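PDB 6W1W: motility-associated killing factor MakB from Vibrio cholerae serotype O1, which probably acts as one component of a tripartite pore-forming cytotoxin that resembles the alpha-pore-forming toxins. Local coordinates for residues Y29-H40 with V51-M62. Numbering follows the deposited sequence.
Sequences YDATCNSLFIGH and VRSRTEILRAVM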
ATOM      1  N   TYR A  29       4.063  -2.416   3.781  1.00117.92           N
ATOM      2  CA  TYR A  29       4.429  -1.962   5.119  1.00112.93           C
ATOM      3  C   TYR A  29       4.429  -3.133   6.090  1.00107.63           C
ATOM      4  O   TYR A  29       5.221  -3.160   7.040  1.00 78.07           O
ATOM      5  CB  TYR A  29       3.473  -0.873   5.605  1.00 94.63           C
ATOM      6  CG  TYR A  29       3.731  -0.435   7.030  1.00 81.00           C
ATOM      7  CD1 TYR A  29       4.678   0.540   7.316  1.00 82.98           C
ATOM      8  CD2 TYR A  29       3.022  -0.990   8.092  1.00105.65           C
ATOM      9  CE1 TYR A  29       4.920   0.945   8.617  1.00107.95           C
ATOM     10  CE2 TYR A  29       3.256  -0.595   9.397  1.00 81.74           C
ATOM     11  CZ  TYR A  29       4.206   0.375   9.654  1.00112.67           C
ATOM     12  OH  TYR A  29       4.447   0.780  10.948  1.00101.90           O
ATOM     13  N   ASP A  30       3.541  -4.104   5.865  1.00 84.85           N
ATOM     14  CA  ASP A  30       3.603  -5.357   6.606  1.00109.83           C
ATOM     15  C   ASP A  30       4.913  -6.083   6.325  1.00113.97           C
ATOM     16  O   ASP A  30       5.678  -6.396   7.249  1.00 99.41           O
ATOM     17  CB  ASP A  30       2.401  -6.232   6.248  1.00123.53           C
ATOM     18  CG  ASP A  30       2.541  -7.654   6.757  1.00138.76           C
ATOM     19  OD1 ASP A  30       2.619  -7.847   7.990  1.00139.28           O
ATOM     20  OD2 ASP A  30       2.574  -8.577   5.918  1.00138.47           O
ATOM     21  N   ALA A  31       5.198  -6.336   5.041  1.00116.28           N
ATOM     22  CA  ALA A  31       6.420  -7.038   4.660  1.00 95.19           C
ATOM     23  C   ALA A  31       7.661  -6.332   5.189  1.00 77.82           C
ATOM     24  O   ALA A  31       8.608  -6.983   5.645  1.00 96.13           O
ATOM     25  CB  ALA A  31       6.496  -7.172   3.141  1.00 83.05           C
ATOM     26  N   THR A  32       7.672  -4.997   5.141  1.00 78.23           N
ATOM     27  CA  THR A  32       8.756  -4.243   5.760  1.00 87.29           C
ATOM     28  C   THR A  32       8.850  -4.549   7.252  1.00 93.94           C
ATOM     29  O   THR A  32       9.952  -4.659   7.804  1.00 89.08           O
ATOM     30  CB  THR A  32       8.547  -2.740   5.539  1.00 99.28           C
ATOM     31  OG1 THR A  32       8.389  -2.466   4.141  1.00 80.90           O
ATOM     32  CG2 THR A  32       9.725  -1.931   6.086  1.00 81.68           C
ATOM     33  N   CYS A  33       7.700  -4.685   7.921  1.00104.71           N
ATOM     34  CA  CYS A  33       7.698  -4.918   9.362  1.00106.23           C
ATOM     35  C   CYS A  33       8.179  -6.317   9.716  1.00108.42           C
ATOM     36  O   CYS A  33       8.866  -6.491  10.731  1.00 76.57           O
ATOM     37  CB  CYS A  33       6.301  -4.681   9.936  1.00 96.23           C
ATOM     38  SG  CYS A  33       6.017  -2.980  10.484  1.00103.12           S
ATOM     39  N   ASN A  34       7.837  -7.318   8.899  1.00 76.38           N
ATOM     40  CA  ASN A  34       8.318  -8.672   9.161  1.00 92.39           C
ATOM     41  C   ASN A  34       9.807  -8.788   8.869  1.00107.09           C
ATOM     42  O   ASN A  34      10.551  -9.410   9.638  1.00126.71           O
ATOM     43  CB  ASN A  34       7.531  -9.699   8.340  1.00 87.97           C
ATOM     44  CG  ASN A  34       6.079  -9.830   8.788  1.00102.90           C
ATOM     45  OD1 ASN A  34       5.747  -9.590   9.953  1.00 94.98           O
ATOM     46  ND2 ASN A  34       5.208 -10.221   7.861  1.00 96.37           N
ATOM     47  N   SER A  35      10.260  -8.181   7.771  1.00103.37           N
ATOM     48  CA  SER A  35      11.665  -8.244   7.383  1.00 90.19           C
ATOM     49  C   SER A  35      12.591  -7.560   8.383  1.00 81.45           C
ATOM     50  O   SER A  35      13.772  -7.912   8.445  1.00 97.59           O
ATOM     51  CB  SER A  35      11.850  -7.615   6.004  1.00101.60           C
ATOM     52  OG  SER A  35      11.386  -6.276   5.999  1.00114.20           O
ATOM     53  N   LEU A  36      12.086  -6.605   9.164  1.00 94.62           N
ATOM     54  CA  LEU A  36      12.941  -5.832  10.059  1.00 86.64           C
ATOM     55  C   LEU A  36      13.708  -6.742  11.011  1.00 87.26           C
ATOM     56  O   LEU A  36      13.124  -7.583  11.698  1.00116.03           O
ATOM     57  CB  LEU A  36      12.102  -4.827  10.849  1.00 86.18           C
ATOM     58  CG  LEU A  36      12.780  -3.497  11.193  1.00 89.52           C
ATOM     59  CD1 LEU A  36      11.766  -2.468  11.663  1.00 86.42           C
ATOM     60  CD2 LEU A  36      13.861  -3.675  12.234  1.00 99.41           C
ATOM     61  N   PHE A  37      15.028  -6.567  11.039  1.00 94.47           N
ATOM     62  CA  PHE A  37      15.934  -7.308  11.902  1.00 96.92           C
ATOM     63  C   PHE A  37      16.811  -6.315  12.649  1.00102.45           C
ATOM     64  O   PHE A  37      17.265  -5.327  12.068  1.00115.48           O
ATOM     65  CB  PHE A  37      16.802  -8.279  11.084  1.00 92.07           C
ATOM     66  CG  PHE A  37      17.802  -9.053  11.903  1.00103.85           C
ATOM     67  CD1 PHE A  37      19.027  -8.502  12.239  1.00104.64           C
ATOM     68  CD2 PHE A  37      17.527 -10.347  12.314  1.00130.30           C
ATOM     69  CE1 PHE A  37      19.943  -9.217  12.984  1.00115.69           C
ATOM     70  CE2 PHE A  37      18.443 -11.070  13.059  1.00134.42           C
ATOM     71  CZ  PHE A  37      19.651 -10.504  13.393  1.00127.25           C
ATOM     72  N   ILE A  38      17.047  -6.570  13.936  1.00 91.44           N
ATOM     73  CA  ILE A  38      17.894  -5.708  14.757  1.00101.72           C
ATOM     74  C   ILE A  38      18.791  -6.595  15.610  1.00111.03           C
ATOM     75  O   ILE A  38      18.304  -7.289  16.511  1.00117.05           O
ATOM     76  CB  ILE A  38      17.086  -4.751  15.645  1.00 91.73           C
ATOM     77  CG1 ILE A  38      16.276  -3.782  14.784  1.00 90.13           C
ATOM     78  CG2 ILE A  38      18.018  -3.988  16.572  1.00 96.11           C
ATOM     79  CD1 ILE A  38      15.659  -2.636  15.536  1.00 90.34           C
ATOM     80  N   GLY A  39      20.095  -6.572  15.331  1.00115.75           N
ATOM     81  CA  GLY A  39      21.074  -7.318  16.092  1.00110.04           C
ATOM     82  C   GLY A  39      21.651  -6.501  17.231  1.00121.24           C
ATOM     83  O   GLY A  39      21.068  -5.512  17.682  1.00129.69           O
ATOM     84  N   HIS A  40      22.827  -6.921  17.693  1.00119.52           N
ATOM     85  CA  HIS A  40      23.450  -6.348  18.876  1.00129.74           C
ATOM     86  C   HIS A  40      24.709  -5.571  18.506  1.00135.30           C
ATOM     87  O   HIS A  40      25.354  -5.841  17.486  1.00141.85           O
ATOM     88  CB  HIS A  40      23.795  -7.443  19.886  1.00143.96           C
ATOM     89  CG  HIS A  40      22.655  -8.366  20.186  1.00148.52           C
ATOM     90  ND1 HIS A  40      22.478  -9.567  19.533  1.00147.06           N
ATOM     91  CD2 HIS A  40      21.626  -8.257  21.058  1.00144.73           C
ATOM     92  CE1 HIS A  40      21.393 -10.162  19.995  1.00143.17           C
ATOM     93  NE2 HIS A  40      20.856  -9.387  20.921  1.00144.68           N
ATOM     94  N   VAL A  51      14.744  -1.371  22.182  1.00108.01           N
ATOM     95  CA  VAL A  51      14.288  -1.189  20.805  1.00108.13           C
ATOM     96  C   VAL A  51      13.986  -2.534  20.155  1.00101.81           C
ATOM     97  O   VAL A  51      13.004  -2.676  19.416  1.00102.09           O
ATOM     98  CB  VAL A  51      15.326  -0.380  20.002  1.00114.16           C
ATOM     99  CG1 VAL A  51      15.218  -0.673  18.521  1.00 94.16           C
ATOM    100  CG2 VAL A  51      15.127   1.100  20.244  1.00112.29           C
ATOM    101  N   ARG A  52      14.821  -3.542  20.421  1.00107.09           N
ATOM    102  CA  ARG A  52      14.571  -4.872  19.873  1.00114.29           C
ATOM    103  C   ARG A  52      13.219  -5.402  20.325  1.00119.28           C
ATOM    104  O   ARG A  52      12.486  -6.013  19.537  1.00120.07           O
ATOM    105  CB  ARG A  52      15.682  -5.836  20.288  1.00121.02           C
ATOM    106  CG  ARG A  52      16.404  -6.502  19.130  1.00118.33           C
ATOM    107  CD  ARG A  52      17.445  -7.500  19.622  1.00115.96           C
ATOM    108  NE  ARG A  52      18.178  -7.000  20.781  1.00119.09           N
ATOM    109  CZ  ARG A  52      19.188  -6.139  20.716  1.00135.31           C
ATOM    110  NH1 ARG A  52      19.795  -5.741  21.824  1.00132.22           N
ATOM    111  NH2 ARG A  52      19.592  -5.675  19.542  1.00152.78           N
ATOM    112  N   SER A  53      12.869  -5.172  21.593  1.00113.09           N
ATOM    113  CA  SER A  53      11.581  -5.626  22.102  1.00104.36           C
ATOM    114  C   SER A  53      10.430  -4.921  21.403  1.00117.86           C
ATOM    115  O   SER A  53       9.468  -5.567  20.977  1.00135.34           O
ATOM    116  CB  SER A  53      11.507  -5.403  23.611  1.00106.96           C
ATOM    117  OG  SER A  53      12.461  -6.207  24.277  1.00127.02           O
ATOM    118  N   ARG A  54      10.511  -3.596  21.264  1.00 97.49           N
ATOM    119  CA  ARG A  54       9.383  -2.851  20.720  1.00 96.43           C
ATOM    120  C   ARG A  54       9.175  -3.096  19.230  1.00112.13           C
ATOM    121  O   ARG A  54       8.073  -2.850  18.727  1.00114.53           O
ATOM    122  CB  ARG A  54       9.556  -1.363  21.009  1.00 97.32           C
ATOM    123  CG  ARG A  54       9.887  -1.091  22.460  1.00112.94           C
ATOM    124  CD  ARG A  54       9.393   0.255  22.943  1.00115.89           C
ATOM    125  NE  ARG A  54       9.856   0.511  24.303  1.00123.71           N
ATOM    126  CZ  ARG A  54       9.445   1.521  25.061  1.00127.03           C
ATOM    127  NH1 ARG A  54       8.550   2.381  24.599  1.00121.70           N
ATOM    128  NH2 ARG A  54       9.930   1.668  26.287  1.00125.41           N
ATOM    129  N   THR A  55      10.196  -3.575  18.512  1.00116.50           N
ATOM    130  CA  THR A  55       9.970  -4.026  17.140  1.00115.05           C
ATOM    131  C   THR A  55       9.275  -5.376  17.113  1.00106.06           C
ATOM    132  O   THR A  55       8.556  -5.685  16.154  1.00 92.83           O
ATOM    133  CB  THR A  55      11.285  -4.123  16.358  1.00102.00           C
ATOM    134  OG1 THR A  55      12.207  -4.954  17.073  1.00113.25           O
ATOM    135  CG2 THR A  55      11.894  -2.753  16.149  1.00 91.41           C
ATOM    136  N   GLU A  56       9.485  -6.192  18.149  1.00107.11           N
ATOM    137  CA  GLU A  56       8.773  -7.459  18.235  1.00111.20           C
ATOM    138  C   GLU A  56       7.279  -7.236  18.421  1.00100.35           C
ATOM    139  O   GLU A  56       6.471  -8.044  17.949  1.00 92.88           O
ATOM    140  CB  GLU A  56       9.342  -8.310  19.371  1.00115.82           C
ATOM    141  CG  GLU A  56       9.523  -9.785  19.023  1.00130.13           C
ATOM    142  CD  GLU A  56      10.603 -10.019  17.978  1.00135.81           C
ATOM    143  OE1 GLU A  56      10.336  -9.798  16.778  1.00135.15           O
ATOM    144  OE2 GLU A  56      11.725 -10.417  18.357  1.00138.91           O
ATOM    145  N   ILE A  57       6.887  -6.145  19.076  1.00 94.03           N
ATOM    146  CA  ILE A  57       5.461  -5.877  19.223  1.00117.94           C
ATOM    147  C   ILE A  57       4.924  -5.088  18.031  1.00102.63           C
ATOM    148  O   ILE A  57       3.741  -5.206  17.699  1.00120.25           O
ATOM    149  CB  ILE A  57       5.141  -5.169  20.556  1.00118.92           C
ATOM    150  CG1 ILE A  57       5.518  -3.692  20.504  1.00104.09           C
ATOM    151  CG2 ILE A  57       5.829  -5.880  21.733  1.00114.80           C
ATOM    152  CD1 ILE A  57       5.138  -2.940  21.752  1.00104.71           C
ATOM    153  N   LEU A  58       5.772  -4.295  17.367  1.00107.90           N
ATOM    154  CA  LEU A  58       5.355  -3.655  16.120  1.00114.86           C
ATOM    155  C   LEU A  58       4.998  -4.697  15.071  1.00108.69           C
ATOM    156  O   LEU A  58       3.990  -4.562  14.366  1.00 97.96           O
ATOM    157  CB  LEU A  58       6.457  -2.738  15.592  1.00111.21           C
ATOM    158  CG  LEU A  58       6.236  -2.205  14.170  1.00 99.37           C
ATOM    159  CD1 LEU A  58       5.104  -1.188  14.133  1.00100.49           C
ATOM    160  CD2 LEU A  58       7.511  -1.613  13.596  1.00 89.34           C
ATOM    161  N   ARG A  59       5.824  -5.737  14.947  1.00 98.21           N
ATOM    162  CA  ARG A  59       5.484  -6.856  14.079  1.00102.22           C
ATOM    163  C   ARG A  59       4.166  -7.496  14.508  1.00101.04           C
ATOM    164  O   ARG A  59       3.330  -7.841  13.664  1.00 90.87           O
ATOM    165  CB  ARG A  59       6.623  -7.879  14.094  1.00 91.39           C
ATOM    166  CG  ARG A  59       6.814  -8.662  12.803  1.00 93.71           C
ATOM    167  CD  ARG A  59       7.739  -9.857  13.020  1.00101.27           C
ATOM    168  NE  ARG A  59       8.798  -9.569  13.987  1.00113.50           N
ATOM    169  CZ  ARG A  59       9.955  -8.984  13.684  1.00119.72           C
ATOM    170  NH1 ARG A  59      10.213  -8.619  12.436  1.00116.92           N
ATOM    171  NH2 ARG A  59      10.855  -8.761  14.632  1.00113.08           N
ATOM    172  N   ALA A  60       3.949  -7.632  15.821  1.00115.46           N
ATOM    173  CA  ALA A  60       2.751  -8.306  16.313  1.00130.64           C
ATOM    174  C   ALA A  60       1.521  -7.406  16.255  1.00128.03           C
ATOM    175  O   ALA A  60       0.405  -7.895  16.045  1.00123.83           O
ATOM    176  CB  ALA A  60       2.967  -8.808  17.741  1.00116.91           C
ATOM    177  N   VAL A  61       1.701  -6.098  16.454  1.00115.76           N
ATOM    178  CA  VAL A  61       0.579  -5.170  16.364  1.00115.89           C
ATOM    179  C   VAL A  61      -0.041  -5.218  14.973  1.00118.91           C
ATOM    180  O   VAL A  61      -1.267  -5.148  14.819  1.00116.15           O
ATOM    181  CB  VAL A  61       1.040  -3.751  16.745  1.00125.18           C
ATOM    182  CG1 VAL A  61       0.139  -2.709  16.122  1.00129.99           C
ATOM    183  CG2 VAL A  61       1.065  -3.594  18.258  1.00119.12           C
ATOM    184  N   MET A  62       0.788  -5.366  13.940  1.00122.08           N
ATOM    185  CA  MET A  62       0.287  -5.390  12.572  1.00116.99           C
ATOM    186  C   MET A  62      -0.259  -6.749  12.157  1.00123.14           C
ATOM    187  O   MET A  62      -0.931  -6.830  11.123  1.00129.23           O
ATOM    188  CB  MET A  62       1.390  -4.962  11.604  1.00103.54           C
ATOM    189  CG  MET A  62       1.987  -3.612  11.940  1.00108.82           C
ATOM    190  SD  MET A  62       0.721  -2.344  12.154  1.00117.96           S
ATOM    191  CE  MET A  62       0.027  -2.264  10.504  1.00116.03           C
TER
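Cys33 points its thiol into the side of Leu58, with SG 3.7 Å from Leu58 CD2, at the apolar centre where helix 29-35 runs roughly antiparallel (146°) to helix 51-62. Next to it the Tyr29 ring crosses Met62 at about a right angle. The Met62 chain folds at chi2 and chi3 and brings CE to the ring edge, 3.8 Å from Tyr29 CE2. Where the chain leaves the helix at Leu36 and extends alongside helix 51-62, Ile38 takes over the packing: its CD1 lies 3.6 Å from Val51 CG1 and also meets the methyl of Thr55.

Toward the polar edge, Arg59 bends at chi3 and reaches the carbonyls at the end of helix 29-35. Its NH1 donates to Leu36 O at 3.2 Å, nearly straight (170°), in the guanidinium plane and onto a carbonyl lone pair. Glu56, one helical turn before Arg59, forms a salt bridge with Arg59 NH2, though the modelled distance is too short to be trusted. The aliphatic part of Arg59 runs past Asn34, whose OD1 is 3.2 Å from CG of that arginine. Farther along, His40 CD2 lies over the centre of the Arg52 guanidinium, 3.2 Å from Arg52 CZ, with the planes tilted 50° apart, while Asp44 pairs with Arg52 NH1.

Within the elongated helical bundle, Tyr29 also packs on helix 251-270 and Val51 on helix 100-151. Segment 29-40 meets strand 209-220 through Phe37 and Gly39, whose backbones bond to Ser213 and Phe211, and so lies between helix 46-66 and the sheet.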